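Local coordinates for protein transcriptional regulator, LYSR family (Neisseria meningitidis, PDB 4AB5) that probably controls transcription of methionine biosynthesis genes as a MetR-like LysR family factor, this chain being its regulatory domain without the DNA-binding part, at residues 15-20 / 110-115; 52-57 / 70-75; 141-146 / 152-157. All blocks are in the same frame, centred on the assembly; numbering follows the deposited sequence.

Contact 1: residues 15-20 / 110-115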
loop_
_atom_site.group_PDB
_atom_site.type_symbol
_atom_site.label_atom_id
_atom_site.label_comp_id
_atom_site.label_asym_id
_atom_site.label_seq_id
_atom_site.Cartn_x
_atom_site.Cartn_y
_atom_site.Cartn_z
ATOM N N GLU B 15 -12.192 -0.746 -5.424
ATOM C CA GLU B 15 -12.195 -0.598 -3.972
ATOM C C GLU B 15 -11.410 -1.731 -3.284
ATOM O O GLU B 15 -11.259 -1.710 -2.061
ATOM C CB GLU B 15 -13.634 -0.505 -3.428
ATOM C CG GLU B 15 -14.383 0.773 -3.784
ATOM C CD GLU B 15 -13.726 2.101 -3.453
ATOM O OE1 GLU B 15 -13.194 2.256 -2.329
ATOM O OE2 GLU B 15 -13.770 3.003 -4.321
ATOM N N CYS B 16 -10.888 -2.690 -4.077
ATOM C CA CYS B 16 -10.151 -3.872 -3.631
ATOM C C CYS B 16 -8.645 -3.576 -3.564
ATOM O O CYS B 16 -8.056 -3.148 -4.559
ATOM C CB CYS B 16 -10.488 -5.061 -4.537
ATOM S SG CYS B 16 -9.147 -6.268 -4.794
ATOM N N HIS B 17 -8.038 -3.786 -2.378
ATOM C CA HIS B 17 -6.625 -3.511 -2.083
ATOM C C HIS B 17 -5.613 -4.386 -2.834
ATOM O O HIS B 17 -4.685 -3.841 -3.433
ATOM C CB HIS B 17 -6.386 -3.575 -0.570
ATOM C CG HIS B 17 -7.021 -2.464 0.213
ATOM N ND1 HIS B 17 -6.253 -1.552 0.919
ATOM C CD2 HIS B 17 -8.330 -2.189 0.429
ATOM C CE1 HIS B 17 -7.111 -0.743 1.517
ATOM N NE2 HIS B 17 -8.372 -1.086 1.255
ATOM N N THR B 18 -5.768 -5.734 -2.783
ATOM C CA THR B 18 -4.860 -6.684 -3.453
ATOM C C THR B 18 -4.824 -6.494 -4.970
ATOM O O THR B 18 -3.781 -6.718 -5.584
ATOM C CB THR B 18 -5.132 -8.152 -3.056
ATOM O OG1 THR B 18 -6.470 -8.524 -3.392
ATOM C CG2 THR B 18 -4.850 -8.431 -1.596
ATOM N N CYS B 19 -5.962 -6.054 -5.554
ATOM C CA CYS B 19 -6.174 -5.758 -6.980
ATOM C C CYS B 19 -5.074 -4.877 -7.576
ATOM O O CYS B 19 -4.596 -5.162 -8.673
ATOM C CB CYS B 19 -7.555 -5.146 -7.201
ATOM S SG CYS B 19 -8.934 -6.267 -6.832
ATOM N N PHE B 20 -4.646 -3.842 -6.824
ATOM C CA PHE B 20 -3.606 -2.878 -7.194
ATOM C C PHE B 20 -2.271 -3.522 -7.584
ATOM O O PHE B 20 -1.569 -2.991 -8.454
ATOM C CB PHE B 20 -3.420 -1.840 -6.076
ATOM C CG PHE B 20 -4.482 -0.767 -6.032
ATOM C CD1 PHE B 20 -5.721 -1.011 -5.441
ATOM C CD2 PHE B 20 -4.242 0.495 -6.570
ATOM C CE1 PHE B 20 -6.707 -0.012 -5.403
ATOM C CE2 PHE B 20 -5.232 1.485 -6.550
ATOM C CZ PHE B 20 -6.455 1.229 -5.958
ATOM N N THR B 110 -7.447 -7.336 8.686
ATOM C CA THR B 110 -8.061 -7.049 7.384
ATOM C C THR B 110 -7.704 -5.635 6.909
ATOM O O THR B 110 -7.096 -4.863 7.653
ATOM C CB THR B 110 -9.620 -7.137 7.488
ATOM O OG1 THR B 110 -10.142 -5.971 8.133
ATOM C CG2 THR B 110 -10.127 -8.393 8.192
ATOM N N TYR B 111 -8.163 -5.275 5.693
ATOM C CA TYR B 111 -8.047 -3.922 5.149
ATOM C C TYR B 111 -9.135 -3.070 5.828
ATOM O O TYR B 111 -10.138 -3.641 6.273
ATOM C CB TYR B 111 -8.178 -3.918 3.618
ATOM C CG TYR B 111 -7.091 -4.727 2.951
ATOM C CD1 TYR B 111 -5.772 -4.280 2.935
ATOM C CD2 TYR B 111 -7.364 -5.971 2.391
ATOM C CE1 TYR B 111 -4.758 -5.036 2.343
ATOM C CE2 TYR B 111 -6.355 -6.740 1.802
ATOM C CZ TYR B 111 -5.053 -6.266 1.781
ATOM O OH TYR B 111 -4.055 -7.013 1.204
ATOM N N PRO B 112 -8.944 -1.733 6.004
ATOM C CA PRO B 112 -9.945 -0.930 6.738
ATOM C C PRO B 112 -11.139 -0.606 5.854
ATOM O O PRO B 112 -11.283 0.501 5.318
ATOM C CB PRO B 112 -9.153 0.318 7.178
ATOM C CG PRO B 112 -7.724 0.055 6.764
ATOM C CD PRO B 112 -7.808 -0.885 5.609
ATOM N N VAL B 113 -11.998 -1.606 5.708
ATOM C CA VAL B 113 -13.137 -1.579 4.811
ATOM C C VAL B 113 -14.326 -2.354 5.447
ATOM O O VAL B 113 -14.083 -3.167 6.349
ATOM C CB VAL B 113 -12.613 -2.155 3.460
ATOM C CG1 VAL B 113 -13.041 -3.594 3.208
ATOM C CG2 VAL B 113 -12.937 -1.244 2.291
ATOM N N PRO B 114 -15.609 -2.099 5.075
ATOM C CA PRO B 114 -16.700 -2.872 5.697
ATOM C C PRO B 114 -16.689 -4.333 5.253
ATOM O O PRO B 114 -16.168 -4.655 4.184
ATOM C CB PRO B 114 -17.979 -2.141 5.257
ATOM C CG PRO B 114 -17.549 -0.968 4.464
ATOM C CD PRO B 114 -16.133 -1.180 4.046
ATOM N N ASP B 115 -17.252 -5.213 6.094
ATOM C CA ASP B 115 -17.348 -6.663 5.908
ATOM C C ASP B 115 -17.906 -7.134 4.569
ATOM O O ASP B 115 -17.542 -8.220 4.118
ATOM C CB ASP B 115 -18.101 -7.295 7.081
ATOM C CG ASP B 115 -17.230 -7.626 8.278
ATOM O OD1 ASP B 115 -16.025 -7.272 8.262
ATOM O OD2 ASP B 115 -17.736 -8.269 9.211
#
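Both His17 and Tyr111 swing CG away from their own carbonyl carbon, toward the backbone N side (chi1 -69° and -61°), and these torsions carry the two rings over one another. The result is an offset stack with the planes only 14° from parallel and the centroids 4.4 Å apart. The side chains run past each other in opposite directions, so the overlap is reciprocal: His17 CB sits over the phenol face, 3.5 Å from the centroid of Tyr111, and Tyr111 CB over the imidazole, 3.7 Å from the centroid of His17. A CH-pi contact thus lies on each ring within the stack itself, and the closest ring atoms are His17 ND1 and Tyr111 CD1 at 3.4 Å. At the far end of the phenol, Thr18 crosses Tyr111 at about a right angle and turns its CG2 methyl toward OH. The polar partner of that hydroxyl is Thr140 OG1, to which it is hydrogen-bonded, so the ring is gripped by stacking along its face and by a bond at its tip. Pro112 CD comes to 4.2 Å of His17 CE1, obliquely to the ring, and His17 ND1 has a weak hydrogen bond to Glu138 O. Pro112 is the centre of an inverse gamma turn that bends the chain just after the tyrosine. Within 15-20, the Cys16-Cys19 disulfide ties the two cysteines on either side of His17 and Thr18. The contact joins the loop between strand 8-13 and helix 20-33 to the loop between strand 108-110 and helix 119-125, a bridge consistent with the two-lobed regulatory domains of LysR proteins. Pro157 of strand 154-157 and Trp159 and Thr160 of helix 158-166 pack on Thr18, and Phe20 touches Ile141 of the second subunit.

Contact 2: residues 52-57 / 70-75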
loop_
_atom_site.group_PDB
_atom_site.type_symbol
_atom_site.label_atom_id
_atom_site.label_comp_id
_atom_site.label_asym_id
_atom_site.label_seq_id
_atom_site.Cartn_x
_atom_site.Cartn_y
_atom_site.Cartn_z
ATOM N N LEU B 52 -20.900 3.908 -9.931
ATOM C CA LEU B 52 -20.090 4.930 -10.602
ATOM C C LEU B 52 -20.191 4.832 -12.128
ATOM O O LEU B 52 -20.167 5.865 -12.794
ATOM C CB LEU B 52 -18.626 4.846 -10.178
ATOM C CG LEU B 52 -18.206 5.348 -8.788
ATOM C CD1 LEU B 52 -16.850 4.847 -8.480
ATOM C CD2 LEU B 52 -18.226 6.877 -8.636
ATOM N N LEU B 53 -20.329 3.598 -12.671
ATOM C CA LEU B 53 -20.491 3.332 -14.114
ATOM C C LEU B 53 -21.819 3.898 -14.601
ATOM O O LEU B 53 -21.850 4.613 -15.603
ATOM C CB LEU B 53 -20.433 1.821 -14.440
ATOM C CG LEU B 53 -19.161 1.056 -14.108
ATOM C CD1 LEU B 53 -19.382 -0.427 -14.244
ATOM C CD2 LEU B 53 -18.033 1.471 -15.006
ATOM N N LEU B 54 -22.910 3.600 -13.865
ATOM C CA LEU B 54 -24.263 4.079 -14.155
ATOM C C LEU B 54 -24.277 5.604 -14.102
ATOM O O LEU B 54 -24.890 6.239 -14.951
ATOM C CB LEU B 54 -25.266 3.516 -13.129
ATOM C CG LEU B 54 -25.400 1.994 -13.011
ATOM C CD1 LEU B 54 -26.124 1.615 -11.732
ATOM C CD2 LEU B 54 -26.141 1.413 -14.186
ATOM N N GLN B 55 -23.535 6.180 -13.138
ATOM C CA GLN B 55 -23.425 7.620 -12.923
ATOM C C GLN B 55 -22.438 8.335 -13.861
ATOM O O GLN B 55 -22.280 9.551 -13.739
ATOM C CB GLN B 55 -23.101 7.909 -11.452
ATOM C CG GLN B 55 -24.281 7.684 -10.524
ATOM C CD GLN B 55 -23.903 7.749 -9.067
ATOM O OE1 GLN B 55 -22.756 8.012 -8.695
ATOM N NE2 GLN B 55 -24.874 7.508 -8.205
ATOM N N HIS B 56 -21.794 7.597 -14.801
ATOM C CA HIS B 56 -20.796 8.111 -15.758
ATOM C C HIS B 56 -19.574 8.754 -15.065
ATOM O O HIS B 56 -18.892 9.617 -15.625
ATOM C CB HIS B 56 -21.432 9.022 -16.823
ATOM C CG HIS B 56 -22.287 8.284 -17.802
ATOM N ND1 HIS B 56 -21.870 8.073 -19.100
ATOM C CD2 HIS B 56 -23.507 7.722 -17.637
ATOM C CE1 HIS B 56 -22.850 7.403 -19.687
ATOM N NE2 HIS B 56 -23.851 7.163 -18.844
ATOM N N ARG B 57 -19.299 8.290 -13.847
ATOM C CA ARG B 57 -18.199 8.747 -13.005
ATOM C C ARG B 57 -16.978 7.839 -13.181
ATOM O O ARG B 57 -15.890 8.185 -12.714
ATOM C CB ARG B 57 -18.645 8.783 -11.537
ATOM C CG ARG B 57 -19.815 9.719 -11.239
ATOM C CD ARG B 57 -19.426 10.954 -10.440
ATOM N NE ARG B 57 -18.829 10.642 -9.137
ATOM C CZ ARG B 57 -19.519 10.389 -8.027
ATOM N NH1 ARG B 57 -20.846 10.384 -8.047
ATOM N NH2 ARG B 57 -18.885 10.129 -6.892
ATOM N N ASN B 70 -28.927 -4.228 -15.188
ATOM C CA ASN B 70 -29.292 -3.528 -16.415
ATOM C C ASN B 70 -28.384 -2.317 -16.666
ATOM O O ASN B 70 -28.086 -1.556 -15.742
ATOM C CB ASN B 70 -30.753 -3.115 -16.356
ATOM C CG ASN B 70 -31.290 -2.664 -17.674
ATOM O OD1 ASN B 70 -31.674 -1.507 -17.840
ATOM N ND2 ASN B 70 -31.311 -3.562 -18.645
ATOM N N GLY B 71 -27.936 -2.178 -17.913
ATOM C CA GLY B 71 -27.040 -1.109 -18.327
ATOM C C GLY B 71 -25.592 -1.391 -17.981
ATOM O O GLY B 71 -24.745 -0.507 -18.097
ATOM N N ILE B 72 -25.301 -2.631 -17.566
ATOM C CA ILE B 72 -23.972 -3.081 -17.184
ATOM C C ILE B 72 -23.647 -4.484 -17.715
ATOM O O ILE B 72 -24.473 -5.395 -17.611
ATOM C CB ILE B 72 -23.682 -2.842 -15.660
ATOM C CG1 ILE B 72 -22.756 -1.642 -15.483
ATOM C CG2 ILE B 72 -23.086 -4.043 -14.955
ATOM C CD1 ILE B 72 -23.303 -0.594 -14.725
ATOM N N SER B 73 -22.457 -4.624 -18.329
ATOM C CA SER B 73 -21.936 -5.889 -18.850
ATOM C C SER B 73 -20.682 -6.322 -18.094
ATOM O O SER B 73 -19.827 -5.500 -17.758
ATOM C CB SER B 73 -21.667 -5.813 -20.348
ATOM O OG SER B 73 -22.841 -5.422 -21.037
ATOM N N PHE B 74 -20.611 -7.621 -17.797
ATOM C CA PHE B 74 -19.514 -8.225 -17.049
ATOM C C PHE B 74 -18.616 -9.041 -17.923
ATOM O O PHE B 74 -19.079 -9.725 -18.844
ATOM C CB PHE B 74 -20.041 -9.096 -15.897
ATOM C CG PHE B 74 -20.743 -8.295 -14.841
ATOM C CD1 PHE B 74 -20.019 -7.651 -13.837
ATOM C CD2 PHE B 74 -22.127 -8.168 -14.850
ATOM C CE1 PHE B 74 -20.672 -6.893 -12.861
ATOM C CE2 PHE B 74 -22.783 -7.424 -13.869
ATOM C CZ PHE B 74 -22.056 -6.793 -12.878
ATOM N N GLN B 75 -17.323 -8.990 -17.604
ATOM C CA GLN B 75 -16.285 -9.716 -18.303
ATOM C C GLN B 75 -15.465 -10.466 -17.256
ATOM O O GLN B 75 -14.900 -9.821 -16.360
ATOM C CB GLN B 75 -15.409 -8.742 -19.103
ATOM C CG GLN B 75 -14.598 -9.411 -20.203
ATOM C CD GLN B 75 -13.990 -8.441 -21.191
ATOM O OE1 GLN B 75 -13.248 -8.843 -22.081
ATOM N NE2 GLN B 75 -14.066 -7.138 -20.930
#
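Leu54 and Gly71 bring the two backbones closest, 7.2 Å between their CA atoms, where helix 50-54 ends in a Schellman motif, His56 taking a positive phi of 59° as Arg57 N reaches back to Leu52 O at 2.8 Å and His56 N to Leu53 O at 3.1 Å. The side chains meet through apolar groups, centred on Ile72, whose CD1 methyl projects against two consecutive leucines. Leu54 lies across it at about a right angle, with CD2 3.5 Å from Ile72 CD1 and CG also close by; an extended chi2 (165°) after a chi1 of -59° brings the end of this leucine nearer than its CB direction alone would. Leu53 crosses Ile72 in the same manner but on the buried side; its CB comes within 3.8 Å of Ile72 CD1, and its CD1 branch rests beside Ile72 CG1. The same CD2 methyl of Leu54 also borders the backbone, 3.9 Å from Asn70 O, so it reaches the loop before the strand. Leu54 belongs to the solvent-facing margin of this small apolar patch, whereas Leu53 and Ile72 belong to its interior. Inward, Leu53 continues onto Ala61 and Ala187, and backbone bonds from Ser73 to Ile188 pair strand 72-86 with strand 171-189: a short helix packed on the sheet of an alpha/beta domain, beside strands 60-63, 72-86 and 171-189.

Contact 3: residues 141-146 / 152-157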
loop_
_atom_site.group_PDB
_atom_site.type_symbol
_atom_site.label_atom_id
_atom_site.label_comp_id
_atom_site.label_asym_id
_atom_site.label_seq_id
_atom_site.Cartn_x
_atom_site.Cartn_y
_atom_site.Cartn_z
ATOM N N ILE B 141 1.992 -5.654 3.426
ATOM C CA ILE B 141 3.286 -5.852 4.082
ATOM C C ILE B 141 3.182 -5.710 5.614
ATOM O O ILE B 141 3.848 -6.453 6.339
ATOM C CB ILE B 141 4.421 -5.002 3.445
ATOM C CG1 ILE B 141 4.153 -3.475 3.557
ATOM C CG2 ILE B 141 4.672 -5.437 1.994
ATOM C CD1 ILE B 141 5.334 -2.574 3.179
ATOM N N ALA B 142 2.304 -4.802 6.089
ATOM C CA ALA B 142 2.053 -4.586 7.510
ATOM C C ALA B 142 1.170 -5.708 8.071
ATOM O O ALA B 142 1.426 -6.156 9.184
ATOM C CB ALA B 142 1.415 -3.226 7.741
ATOM N N ILE B 143 0.166 -6.192 7.287
ATOM C CA ILE B 143 -0.687 -7.322 7.671
ATOM C C ILE B 143 0.175 -8.560 7.958
ATOM O O ILE B 143 0.049 -9.136 9.039
ATOM C CB ILE B 143 -1.825 -7.619 6.647
ATOM C CG1 ILE B 143 -2.860 -6.453 6.614
ATOM C CG2 ILE B 143 -2.520 -8.979 6.959
ATOM C CD1 ILE B 143 -3.963 -6.548 5.554
ATOM N N ILE B 144 1.076 -8.929 7.013
ATOM C CA ILE B 144 1.980 -10.071 7.127
ATOM C C ILE B 144 2.880 -9.983 8.351
ATOM O O ILE B 144 2.991 -10.973 9.076
ATOM C CB ILE B 144 2.712 -10.381 5.776
ATOM C CG1 ILE B 144 1.818 -11.258 4.884
ATOM C CG2 ILE B 144 4.090 -11.060 5.968
ATOM C CD1 ILE B 144 1.320 -10.599 3.736
ATOM N N GLN B 145 3.470 -8.796 8.621
ATOM C CA GLN B 145 4.345 -8.619 9.799
ATOM C C GLN B 145 3.600 -8.723 11.118
ATOM O O GLN B 145 4.155 -9.224 12.081
ATOM C CB GLN B 145 5.180 -7.334 9.729
ATOM C CG GLN B 145 6.232 -7.321 8.618
ATOM C CD GLN B 145 7.179 -8.499 8.625
ATOM O OE1 GLN B 145 7.650 -8.955 9.666
ATOM N NE2 GLN B 145 7.508 -8.991 7.446
ATOM N N LEU B 146 2.332 -8.282 11.142
ATOM C CA LEU B 146 1.452 -8.367 12.302
ATOM C C LEU B 146 1.054 -9.833 12.548
ATOM O O LEU B 146 1.078 -10.294 13.694
ATOM C CB LEU B 146 0.205 -7.491 12.101
ATOM C CG LEU B 146 0.375 -5.985 12.293
ATOM C CD1 LEU B 146 -0.880 -5.266 11.889
ATOM C CD2 LEU B 146 0.742 -5.634 13.724
ATOM N N GLY B 152 -2.407 -11.597 15.356
ATOM C CA GLY B 152 -3.672 -12.066 14.809
ATOM C C GLY B 152 -3.470 -12.982 13.622
ATOM O O GLY B 152 -2.349 -13.445 13.368
ATOM N N ILE B 153 -4.576 -13.275 12.915
ATOM C CA ILE B 153 -4.616 -14.091 11.692
ATOM C C ILE B 153 -5.248 -13.283 10.552
ATOM O O ILE B 153 -5.853 -12.245 10.811
ATOM C CB ILE B 153 -5.300 -15.472 11.913
ATOM C CG1 ILE B 153 -6.781 -15.332 12.370
ATOM C CG2 ILE B 153 -4.470 -16.361 12.871
ATOM C CD1 ILE B 153 -7.612 -16.590 12.243
ATOM N N ALA B 154 -5.098 -13.736 9.297
ATOM C CA ALA B 154 -5.667 -13.036 8.140
ATOM C C ALA B 154 -6.049 -13.993 7.031
ATOM O O ALA B 154 -5.643 -15.150 7.052
ATOM C CB ALA B 154 -4.676 -12.008 7.605
ATOM N N ALA B 155 -6.844 -13.501 6.063
ATOM C CA ALA B 155 -7.251 -14.214 4.854
ATOM C C ALA B 155 -6.769 -13.376 3.676
ATOM O O ALA B 155 -7.141 -12.204 3.548
ATOM C CB ALA B 155 -8.761 -14.383 4.800
ATOM N N LEU B 156 -5.891 -13.950 2.857
ATOM C CA LEU B 156 -5.331 -13.244 1.709
ATOM C C LEU B 156 -5.250 -14.147 0.484
ATOM O O LEU B 156 -5.199 -15.365 0.661
ATOM C CB LEU B 156 -3.932 -12.680 2.050
ATOM C CG LEU B 156 -3.863 -11.469 2.985
ATOM C CD1 LEU B 156 -2.441 -11.236 3.441
ATOM C CD2 LEU B 156 -4.426 -10.215 2.324
ATOM N N PRO B 157 -5.232 -13.597 -0.760
ATOM C CA PRO B 157 -5.097 -14.471 -1.940
ATOM C C PRO B 157 -3.796 -15.269 -1.852
ATOM O O PRO B 157 -2.805 -14.759 -1.328
ATOM C CB PRO B 157 -5.029 -13.481 -3.112
ATOM C CG PRO B 157 -5.635 -12.225 -2.605
ATOM C CD PRO B 157 -5.299 -12.172 -1.155
#
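Ile143 turns toward strand 154-157 from the helix, and its two branches part at CB. One branch is the CG2 methyl, pointing away from the backbone N, which meets Ala154 CB at 3.8 Å and lies a little farther, 4.2 Å, from Leu156 CD1. The other runs through CG1, on the backbone N side (chi1 -67°), and continues extended to CD1, where it packs on Tyr111 in the loop after strand 108-110. Thus the beta-branched side chain spreads over the strand with one arm and over the neighbouring loop with the other. Next along the helix, Ile144 CD1 comes to 3.8 Å from Leu156 CD1, so that this leucine methyl has an isoleucine methyl from each of two successive residues against it. Farther on, the backbones draw near at Leu146 and Gly152, with 6.8 Å between their CA atoms. The short segment axes are 10.1 Å apart at closest and run at 135° to each other, nearer antiparallel than parallel. This is a helix lying on a strand of the sheet, as in the alpha/beta lobes of periplasmic-binding-protein-like folds. Tyr164 of helix 158-166 also packs on Ile144, while Gln145 is hydrogen-bonded to Arg31 of the second subunit. Between the two segments no hydrogen bond forms, which implies that burial of hydrocarbon, with no polar bond, holds them together.

Overall arrangement
Contacts 1 and 3 touch, packing directly on one another with centres about 12 Å apart: Tyr111 OH lies 3.4 Å from Leu156 CD2, and Thr18 CG2 lies 3.8 Å from Pro157 CD. Contact 2 stands apart, its centre about 33 Å from that of contact 3 and on the opposite side of the chain's centre, yet strands 72-86 and 154-157 are neighbours in one sheet and link them. Contact 1 lies nearest the middle, its centre about 7 Å from the chain's centre, and probably borders the interlobe cleft where LysR regulatory domains bind effectors. Contacts 1 and 3 also reach the second subunit.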